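Local coordinates for protein branched-chain-amino-acid aminotransferase (Deinococcus radiodurans, PDB 3UZO) that probably transfers amino groups between leucine, valine or isoleucine and 2-oxoglutarate, using pyridoxal 5'-phosphate as cofactor, in branched-chain amino-acid biosynthesis, at residues A[77-82]-A[142-147]; A[90-95]-A[342-347]; A[246-251]-A[294-299]. All coordinates share one frame; numbering follows the deposited sequence.

Interaction 1 (A[77-82]-A[142-147]); sequences EGLKAY and LYLRPF. With GLU (glutamic acid), chain D.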
loop_
_atom_site.group_PDB
_atom_site.type_symbol
_atom_site.label_atom_id
_atom_site.label_comp_id
_atom_site.label_asym_id
_atom_site.label_seq_id
_atom_site.Cartn_x
_atom_site.Cartn_y
_atom_site.Cartn_z
ATOM N N GLU A 77 12.248 0.644 7.377
ATOM C CA GLU A 77 13.326 -0.304 7.535
ATOM C C GLU A 77 13.219 -0.936 8.909
ATOM O O GLU A 77 12.389 -0.536 9.731
ATOM C CB GLU A 77 14.681 0.387 7.397
ATOM C CG GLU A 77 15.211 0.409 5.971
ATOM C CD GLU A 77 15.359 -0.984 5.387
ATOM O OE1 GLU A 77 15.762 -1.900 6.127
ATOM O OE2 GLU A 77 15.082 -1.159 4.180
ATOM N N GLY A 78 14.068 -1.925 9.146
ATOM C CA GLY A 78 14.079 -2.609 10.420
ATOM C C GLY A 78 15.463 -3.173 10.647
ATOM O O GLY A 78 15.965 -3.921 9.816
ATOM N N LEU A 79 16.097 -2.787 11.750
ATOM C CA LEU A 79 17.420 -3.284 12.071
ATOM C C LEU A 79 17.594 -3.237 13.576
ATOM O O LEU A 79 16.846 -2.552 14.271
ATOM C CB LEU A 79 18.515 -2.462 11.379
ATOM C CG LEU A 79 18.617 -0.970 11.675
ATOM C CD1 LEU A 79 20.023 -0.508 11.326
ATOM C CD2 LEU A 79 17.564 -0.199 10.883
ATOM N N LYS A 80 18.596 -3.943 14.078
ATOM C CA LYS A 80 18.792 -4.026 15.522
ATOM C C LYS A 80 20.157 -3.618 16.045
ATOM O O LYS A 80 21.154 -3.656 15.319
ATOM C CB LYS A 80 18.538 -5.466 15.986
ATOM C CG LYS A 80 17.086 -5.965 15.882
ATOM C CD LYS A 80 17.046 -7.478 16.154
ATOM C CE LYS A 80 15.617 -8.018 16.240
ATOM N NZ LYS A 80 15.634 -9.505 16.095
ATOM N N ALA A 81 20.174 -3.234 17.319
ATOM C CA ALA A 81 21.400 -2.892 18.036
ATOM C C ALA A 81 21.510 -4.017 19.068
ATOM O O ALA A 81 20.489 -4.469 19.608
ATOM C CB ALA A 81 21.259 -1.532 18.730
ATOM N N TYR A 82 22.726 -4.485 19.331
ATOM C CA TYR A 82 22.920 -5.582 20.279
ATOM C C TYR A 82 23.980 -5.293 21.338
ATOM O O TYR A 82 24.997 -4.671 21.059
ATOM C CB TYR A 82 23.324 -6.872 19.546
ATOM C CG TYR A 82 22.478 -7.252 18.334
ATOM C CD1 TYR A 82 22.668 -6.627 17.095
ATOM C CD2 TYR A 82 21.527 -8.272 18.416
ATOM C CE1 TYR A 82 21.933 -7.015 15.966
ATOM C CE2 TYR A 82 20.783 -8.666 17.294
ATOM C CZ TYR A 82 20.991 -8.034 16.078
ATOM O OH TYR A 82 20.248 -8.411 14.983
ATOM N N LEU A 142 17.691 -4.261 20.638
ATOM C CA LEU A 142 17.014 -2.979 20.544
ATOM C C LEU A 142 16.658 -2.829 19.073
ATOM O O LEU A 142 17.535 -2.626 18.229
ATOM C CB LEU A 142 17.932 -1.832 20.991
ATOM C CG LEU A 142 17.262 -0.450 20.997
ATOM C CD1 LEU A 142 15.988 -0.492 21.842
ATOM C CD2 LEU A 142 18.235 0.603 21.540
ATOM N N TYR A 143 15.369 -2.949 18.769
ATOM C CA TYR A 143 14.888 -2.848 17.399
ATOM C C TYR A 143 14.726 -1.404 16.969
ATOM O O TYR A 143 14.126 -0.607 17.685
ATOM C CB TYR A 143 13.533 -3.541 17.256
ATOM C CG TYR A 143 13.017 -3.602 15.832
ATOM C CD1 TYR A 143 13.449 -4.598 14.954
ATOM C CD2 TYR A 143 12.076 -2.683 15.371
ATOM C CE1 TYR A 143 12.947 -4.684 13.651
ATOM C CE2 TYR A 143 11.568 -2.755 14.071
ATOM C CZ TYR A 143 12.004 -3.760 13.220
ATOM O OH TYR A 143 11.468 -3.865 11.959
ATOM N N LEU A 144 15.248 -1.084 15.788
ATOM C CA LEU A 144 15.157 0.262 15.234
ATOM C C LEU A 144 14.175 0.284 14.077
ATOM O O LEU A 144 14.199 -0.605 13.218
ATOM C CB LEU A 144 16.531 0.725 14.752
ATOM C CG LEU A 144 17.503 0.989 15.903
ATOM C CD1 LEU A 144 18.928 0.752 15.465
ATOM C CD2 LEU A 144 17.305 2.417 16.396
ATOM N N ARG A 145 13.325 1.306 14.049
ATOM C CA ARG A 145 12.333 1.451 12.994
ATOM C C ARG A 145 12.412 2.790 12.267
ATOM O O ARG A 145 11.737 3.759 12.641
ATOM C CB ARG A 145 10.916 1.248 13.562
ATOM C CG ARG A 145 9.776 1.612 12.616
ATOM C CD ARG A 145 9.909 0.900 11.266
ATOM N NE ARG A 145 9.887 -0.552 11.398
ATOM C CZ ARG A 145 8.784 -1.275 11.555
ATOM N NH1 ARG A 145 7.600 -0.682 11.599
ATOM N NH2 ARG A 145 8.864 -2.598 11.662
ATOM N N PRO A 146 13.271 2.872 11.239
ATOM C CA PRO A 146 13.416 4.103 10.457
ATOM C C PRO A 146 12.258 4.078 9.466
ATOM O O PRO A 146 11.877 2.998 8.994
ATOM C CB PRO A 146 14.752 3.915 9.727
ATOM C CG PRO A 146 15.457 2.820 10.502
ATOM C CD PRO A 146 14.336 1.912 10.905
ATOM N N PHE A 147 11.679 5.236 9.163
ATOM C CA PHE A 147 10.597 5.273 8.195
ATOM C C PHE A 147 10.470 6.647 7.566
ATOM O O PHE A 147 10.893 7.644 8.140
ATOM C CB PHE A 147 9.262 4.824 8.826
ATOM C CG PHE A 147 8.713 5.760 9.869
ATOM C CD1 PHE A 147 7.747 6.705 9.534
ATOM C CD2 PHE A 147 9.113 5.653 11.197
ATOM C CE1 PHE A 147 7.178 7.530 10.516
ATOM C CE2 PHE A 147 8.557 6.471 12.184
ATOM C CZ PHE A 147 7.587 7.411 11.842
HETATM N N GLU D . 9.312 -5.098 9.375
HETATM C CA GLU D . 8.667 -6.334 9.895
HETATM C C GLU D . 7.459 -5.982 10.733
HETATM O O GLU D . 6.606 -6.868 10.928
HETATM C CB GLU D . 9.650 -7.127 10.751
HETATM C CG GLU D . 10.590 -8.000 9.957
HETATM C CD GLU D . 11.388 -8.931 10.837
HETATM O OE1 GLU D . 10.801 -9.493 11.789
HETATM O OE2 GLU D . 12.598 -9.102 10.572
HETATM O OXT GLU D . 7.398 -4.824 11.187
#
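L79 and L144 form a hydrogen-bonded antiparallel pair: L144 N reaches L79 O at 2.6 Å, and L79 N returns to L144 O over a longer 3.2 Å. A81 and L142 repeat the two-way exchange, K80 and Y143 between them being the non-hydrogen-bonded pair. The alternation carries on past L79: G78, opposite R145, turns its CA to L144 O in a CA-H...O contact, and E77 N then donates to P146 O (2.9 Å). The two strands, 74-83 and 141-151, are neighbours in the antiparallel sheet beside the active site of this class-IV aminotransferase, and the face bearing Y143 looks onto the bound glutamate. R145 is folded back at chi2 and chi3 (53° and 60°), which brings its guanidinium over the end of the ladder. Its NH2 is shared: it donates to Y143 OH at 2.9 Å, in the guanidinium plane, and to the ligand carboxylate oxygen OXT at 2.7 Å, while NE makes a weak bond to E77 O. Y71 of the second subunit adds a weak bond to NH2 and also binds the glutamate. With CG anti to the backbone N (chi1 -174°), the Y143 ring swings along strand 74-83 until its OH lies 3.3 Å from G78 CA. The remaining charges point elsewhere: E77 OE2 forms a salt bridge with R100, a cofactor-binding residue, and K80 NZ donates to T304 O. On the opposite face L79 CD2 lies 3.7 Å from P146 CG; helix 115-128 packs on A81, L144 and P146, and helix 94-107 on L79.

Interaction 2 (A[90-95]-A[342-347]); sequences NLFRPD and GIQYGD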
loop_
_atom_site.group_PDB
_atom_site.type_symbol
_atom_site.label_atom_id
_atom_site.label_comp_id
_atom_site.label_asym_id
_atom_site.label_seq_id
_atom_site.Cartn_x
_atom_site.Cartn_y
_atom_site.Cartn_z
ATOM N N ASN A 90 26.690 -3.480 19.237
ATOM C CA ASN A 90 26.751 -3.747 17.804
ATOM C C ASN A 90 25.505 -3.304 17.043
ATOM O O ASN A 90 24.379 -3.544 17.476
ATOM C CB ASN A 90 26.935 -5.248 17.545
ATOM C CG ASN A 90 28.360 -5.715 17.763
ATOM O OD1 ASN A 90 29.246 -4.921 18.082
ATOM N ND2 ASN A 90 28.589 -7.014 17.576
ATOM N N LEU A 91 25.724 -2.655 15.904
ATOM C CA LEU A 91 24.645 -2.249 15.016
ATOM C C LEU A 91 24.994 -3.118 13.799
ATOM O O LEU A 91 26.109 -3.040 13.277
ATOM C CB LEU A 91 24.739 -0.752 14.703
ATOM C CG LEU A 91 23.559 -0.066 14.004
ATOM C CD1 LEU A 91 22.216 -0.446 14.646
ATOM C CD2 LEU A 91 23.782 1.442 14.092
ATOM N N PHE A 92 24.060 -3.973 13.390
ATOM C CA PHE A 92 24.273 -4.916 12.290
ATOM C C PHE A 92 23.948 -4.402 10.885
ATOM O O PHE A 92 22.805 -4.064 10.575
ATOM C CB PHE A 92 23.458 -6.187 12.575
ATOM C CG PHE A 92 23.699 -7.304 11.601
ATOM C CD1 PHE A 92 24.895 -8.025 11.624
ATOM C CD2 PHE A 92 22.721 -7.659 10.678
ATOM C CE1 PHE A 92 25.111 -9.093 10.742
ATOM C CE2 PHE A 92 22.923 -8.724 9.785
ATOM C CZ PHE A 92 24.117 -9.443 9.816
ATOM N N ARG A 93 24.974 -4.355 10.041
ATOM C CA ARG A 93 24.866 -3.911 8.652
ATOM C C ARG A 93 23.895 -2.756 8.339
ATOM O O ARG A 93 23.101 -2.844 7.392
ATOM C CB ARG A 93 24.524 -5.125 7.773
ATOM C CG ARG A 93 25.387 -6.346 8.061
ATOM C CD ARG A 93 25.284 -7.389 6.960
ATOM N NE ARG A 93 25.929 -6.922 5.735
ATOM C CZ ARG A 93 25.891 -7.556 4.570
ATOM N NH1 ARG A 93 25.231 -8.702 4.450
ATOM N NH2 ARG A 93 26.521 -7.040 3.526
ATOM N N PRO A 94 23.970 -1.645 9.098
ATOM C CA PRO A 94 23.067 -0.518 8.844
ATOM C C PRO A 94 23.218 0.108 7.459
ATOM O O PRO A 94 22.281 0.713 6.944
ATOM C CB PRO A 94 23.412 0.457 9.966
ATOM C CG PRO A 94 24.894 0.215 10.152
ATOM C CD PRO A 94 24.964 -1.295 10.132
ATOM N N ASP A 95 24.393 -0.042 6.860
ATOM C CA ASP A 95 24.632 0.482 5.521
ATOM C C ASP A 95 23.714 -0.223 4.514
ATOM O O ASP A 95 23.255 0.378 3.547
ATOM C CB ASP A 95 26.099 0.267 5.129
ATOM C CG ASP A 95 26.486 -1.206 5.067
ATOM O OD1 ASP A 95 26.437 -1.899 6.113
ATOM O OD2 ASP A 95 26.836 -1.670 3.965
ATOM N N GLY A 342 25.817 -15.237 16.491
ATOM C CA GLY A 342 27.111 -15.058 17.135
ATOM C C GLY A 342 27.780 -13.776 16.665
ATOM O O GLY A 342 28.382 -13.042 17.455
ATOM N N ILE A 343 27.667 -13.501 15.369
ATOM C CA ILE A 343 28.251 -12.293 14.791
ATOM C C ILE A 343 27.554 -11.046 15.337
ATOM O O ILE A 343 28.204 -10.098 15.785
ATOM C CB ILE A 343 28.125 -12.305 13.249
ATOM C CG1 ILE A 343 29.063 -13.366 12.667
ATOM C CG2 ILE A 343 28.443 -10.924 12.679
ATOM C CD1 ILE A 343 28.847 -13.639 11.190
ATOM N N GLN A 344 26.225 -11.054 15.293
ATOM C CA GLN A 344 25.444 -9.923 15.773
ATOM C C GLN A 344 25.762 -9.546 17.224
ATOM O O GLN A 344 25.918 -8.369 17.538
ATOM C CB GLN A 344 23.948 -10.226 15.602
ATOM C CG GLN A 344 23.576 -10.493 14.138
ATOM C CD GLN A 344 22.139 -10.915 13.948
ATOM O OE1 GLN A 344 21.564 -11.609 14.793
ATOM N NE2 GLN A 344 21.548 -10.510 12.824
ATOM N N TYR A 345 25.866 -10.535 18.105
ATOM C CA TYR A 345 26.153 -10.254 19.507
ATOM C C TYR A 345 27.631 -10.116 19.858
ATOM O O TYR A 345 27.966 -9.942 21.024
ATOM C CB TYR A 345 25.534 -11.314 20.415
ATOM C CG TYR A 345 24.048 -11.169 20.590
ATOM C CD1 TYR A 345 23.160 -11.847 19.756
ATOM C CD2 TYR A 345 23.524 -10.341 21.586
ATOM C CE1 TYR A 345 21.786 -11.704 19.910
ATOM C CE2 TYR A 345 22.156 -10.192 21.748
ATOM C CZ TYR A 345 21.292 -10.873 20.908
ATOM O OH TYR A 345 19.936 -10.722 21.060
ATOM N N GLY A 346 28.500 -10.198 18.858
ATOM C CA GLY A 346 29.929 -10.055 19.097
ATOM C C GLY A 346 30.668 -11.274 19.612
ATOM O O GLY A 346 31.801 -11.159 20.094
ATOM N N ASP A 347 30.055 -12.448 19.521
ATOM C CA ASP A 347 30.721 -13.653 19.999
ATOM C C ASP A 347 31.528 -14.335 18.906
ATOM O O ASP A 347 32.346 -15.214 19.183
ATOM C CB ASP A 347 29.708 -14.635 20.577
ATOM C CG ASP A 347 29.073 -14.122 21.841
ATOM O OD1 ASP A 347 29.816 -13.648 22.724
ATOM O OD2 ASP A 347 27.837 -14.195 21.953
#
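N90 supplies the polar link: its ND2 donates to Q344 O at 3.0 Å, with an N-H...O angle of 152°. The acceptor lies near the plane of the N90 amide, but the amide nitrogen stands well above the plane of the Q344 carbonyl. The other end of this amide is held as well, OD1 accepting from K357 NZ, so both its polar atoms are engaged and its rotation is fixed. The carbonyl used belongs to the last turn of helix 331-344, which ends in a Schellman motif: G346, at positive phi, follows the helix, with G346 N bonded to I343 O and D347 N to G342 O at 2.7 Å. Strand 89-91 and the loop leading into helix 94-107 thus meet the C-terminal end of another helix. The ring contact centres on F92: with CG anti to the backbone N (chi1 -174°), the ring extends to the helix end and offers a face to Q344. Q344 runs across that face, CG 4.0 Å from the ring centroid in a CH-pi contact and NE2 3.8 Å from CD2, nearer the rim. The amide stands almost upright on the ring, the two planes 85° apart. R93 CG lies over the centre of the opposite face, sandwiching the ring, while at its edge I343 CG2 approaches CE1 to 4.3 Å. S270 of helix 266-277 also touches F92, and Y82 of strand 74-83 packs against both F92 and Q344.

Interaction 3 (A[246-251]-A[294-299]); sequences AITQDG and GKFSEA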
loop_
_atom_site.group_PDB
_atom_site.type_symbol
_atom_site.label_atom_id
_atom_site.label_comp_id
_atom_site.label_asym_id
_atom_site.label_seq_id
_atom_site.Cartn_x
_atom_site.Cartn_y
_atom_site.Cartn_z
ATOM N N ALA A 246 16.095 -22.991 1.920
ATOM C CA ALA A 246 16.010 -24.426 2.150
ATOM C C ALA A 246 17.375 -25.054 1.936
ATOM O O ALA A 246 18.225 -24.500 1.237
ATOM C CB ALA A 246 14.975 -25.066 1.210
ATOM N N ILE A 247 17.586 -26.203 2.565
ATOM C CA ILE A 247 18.842 -26.928 2.445
ATOM C C ILE A 247 18.530 -28.250 1.726
ATOM O O ILE A 247 17.593 -28.955 2.097
ATOM C CB ILE A 247 19.453 -27.226 3.839
ATOM C CG1 ILE A 247 19.839 -25.922 4.552
ATOM C CG2 ILE A 247 20.706 -28.063 3.688
ATOM C CD1 ILE A 247 18.695 -24.997 4.819
ATOM N N THR A 248 19.306 -28.573 0.696
ATOM C CA THR A 248 19.090 -29.805 -0.063
ATOM C C THR A 248 19.234 -31.055 0.806
ATOM O O THR A 248 19.852 -31.017 1.878
ATOM C CB THR A 248 20.067 -29.901 -1.252
ATOM O OG1 THR A 248 21.410 -29.750 -0.778
ATOM C CG2 THR A 248 19.752 -28.815 -2.285
ATOM N N GLN A 249 18.666 -32.161 0.334
ATOM C CA GLN A 249 18.707 -33.423 1.069
ATOM C C GLN A 249 20.092 -33.859 1.540
ATOM O O GLN A 249 20.232 -34.372 2.651
ATOM C CB GLN A 249 18.067 -34.548 0.238
ATOM C CG GLN A 249 16.536 -34.502 0.194
ATOM C CD GLN A 249 15.898 -34.596 1.579
ATOM O OE1 GLN A 249 16.553 -34.967 2.549
ATOM N NE2 GLN A 249 14.609 -34.267 1.668
ATOM N N ASP A 250 21.113 -33.662 0.712
ATOM C CA ASP A 250 22.461 -34.059 1.100
ATOM C C ASP A 250 23.084 -33.059 2.073
ATOM O O ASP A 250 24.224 -33.236 2.508
ATOM C CB ASP A 250 23.356 -34.207 -0.134
ATOM C CG ASP A 250 23.522 -32.908 -0.900
ATOM O OD1 ASP A 250 22.872 -31.908 -0.533
ATOM O OD2 ASP A 250 24.304 -32.892 -1.875
ATOM N N GLY A 251 22.329 -32.012 2.402
ATOM C CA GLY A 251 22.802 -30.994 3.327
ATOM C C GLY A 251 23.996 -30.194 2.837
ATOM O O GLY A 251 24.648 -29.498 3.616
ATOM N N GLY A 294 10.189 -32.021 -1.345
ATOM C CA GLY A 294 10.918 -33.216 -0.931
ATOM C C GLY A 294 12.387 -33.171 -1.293
ATOM O O GLY A 294 13.190 -33.982 -0.825
ATOM N N LYS A 295 12.743 -32.199 -2.122
ATOM C CA LYS A 295 14.119 -32.011 -2.560
ATOM C C LYS A 295 14.992 -31.412 -1.445
ATOM O O LYS A 295 16.217 -31.357 -1.563
ATOM C CB LYS A 295 14.110 -31.078 -3.772
ATOM C CG LYS A 295 15.441 -30.871 -4.455
ATOM C CD LYS A 295 15.354 -29.732 -5.472
ATOM C CE LYS A 295 14.143 -29.880 -6.384
ATOM N NZ LYS A 295 14.114 -31.194 -7.094
ATOM N N PHE A 296 14.364 -30.978 -0.356
ATOM C CA PHE A 296 15.118 -30.348 0.728
ATOM C C PHE A 296 14.959 -30.996 2.090
ATOM O O PHE A 296 13.843 -31.300 2.521
ATOM C CB PHE A 296 14.735 -28.867 0.834
ATOM C CG PHE A 296 14.752 -28.147 -0.485
ATOM C CD1 PHE A 296 13.599 -28.062 -1.252
ATOM C CD2 PHE A 296 15.932 -27.582 -0.972
ATOM C CE1 PHE A 296 13.612 -27.429 -2.490
ATOM C CE2 PHE A 296 15.958 -26.948 -2.206
ATOM C CZ PHE A 296 14.795 -26.870 -2.972
ATOM N N SER A 297 16.085 -31.177 2.774
ATOM C CA SER A 297 16.103 -31.789 4.097
ATOM C C SER A 297 15.693 -30.824 5.216
ATOM O O SER A 297 15.328 -31.264 6.304
ATOM C CB SER A 297 17.497 -32.344 4.397
ATOM O OG SER A 297 18.452 -31.300 4.430
ATOM N N GLU A 298 15.773 -29.517 4.955
ATOM C CA GLU A 298 15.395 -28.502 5.949
ATOM C C GLU A 298 14.942 -27.224 5.256
ATOM O O GLU A 298 15.301 -26.962 4.097
ATOM C CB GLU A 298 16.570 -28.103 6.860
ATOM C CG GLU A 298 17.592 -29.162 7.205
ATOM C CD GLU A 298 18.760 -28.573 7.990
ATOM O OE1 GLU A 298 19.827 -29.220 8.073
ATOM O OE2 GLU A 298 18.607 -27.453 8.531
ATOM N N ALA A 299 14.173 -26.419 5.981
ATOM C CA ALA A 299 13.691 -25.143 5.464
ATOM C C ALA A 299 13.521 -24.166 6.626
ATOM O O ALA A 299 13.283 -24.571 7.763
ATOM C CB ALA A 299 12.360 -25.324 4.735
#
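I247 faces both S297 and E298, a classic beta bulge between antiparallel strands 243-248 and 296-302 of the large mixed sheet. I247 N donates to E298 O at 2.9 Å, and I247 O takes two weak bonds in return, from S297 N and E298 N. The register slips by one residue here, so T248 pairs with F296, and the second strand turns a corner at S297.

The tight side is the end toward A246 and A299. A246 CB sits over one face of the F296 ring, 3.8 Å from the centroid in a CH-pi contact, with CD2 its closest ring atom. F296 has CG anti to its carbonyl carbon (chi1 -48°), which lays the ring alongside the first strand, the I247 carbonyl and T248 N at its edge. V255 of the adjoining strand 253-257 touches the same ring. On the other face of the sheet I247 and E298 lie side by side against the start of helix 331-344, where the E298 carboxylate accepts from T333 OG1 and V332 N.

The solvent side holds mainly by polar contacts around the type I turn T248-G251. Q249, exposed and bent at chi2 (-59°), curls back over the 3-10 segment: NE2 donates to G294 O at 2.9 Å, the acceptor near the amide plane, and the backbone N bonds K295 O at 3.2 Å. Within the turn, T248 OG1 donates to D250 OD1 at 2.6 Å. T248 O is gripped twice, by G251 N and, from the opposite face of its carbonyl plane, by S297 OG at 2.9 Å.

In the fold
Interactions 1 and 2 adjoin, their centres 12 Å apart, because strands 74-83 and 89-91 are consecutive in the chain and neighbours in one antiparallel sheet. Y82 N lies 2.7 Å from N90 O, a probable hydrogen bond, and L144 CD1 meets L91 CD1 at 3.6 Å. Interaction 1 reaches the glutamate directly; interaction 2 lies further off, with the F92 side chain about 7 Å from the pyridoxal phosphate and that of Q344 about 9 Å from a bound glutamate. Interaction 3 belongs to the mixed sheet, away from the cofactor and substrate sites: its nearest atoms are about 17 Å from interaction 1 and about 16 Å from interaction 2, within whose chain loop it is nested.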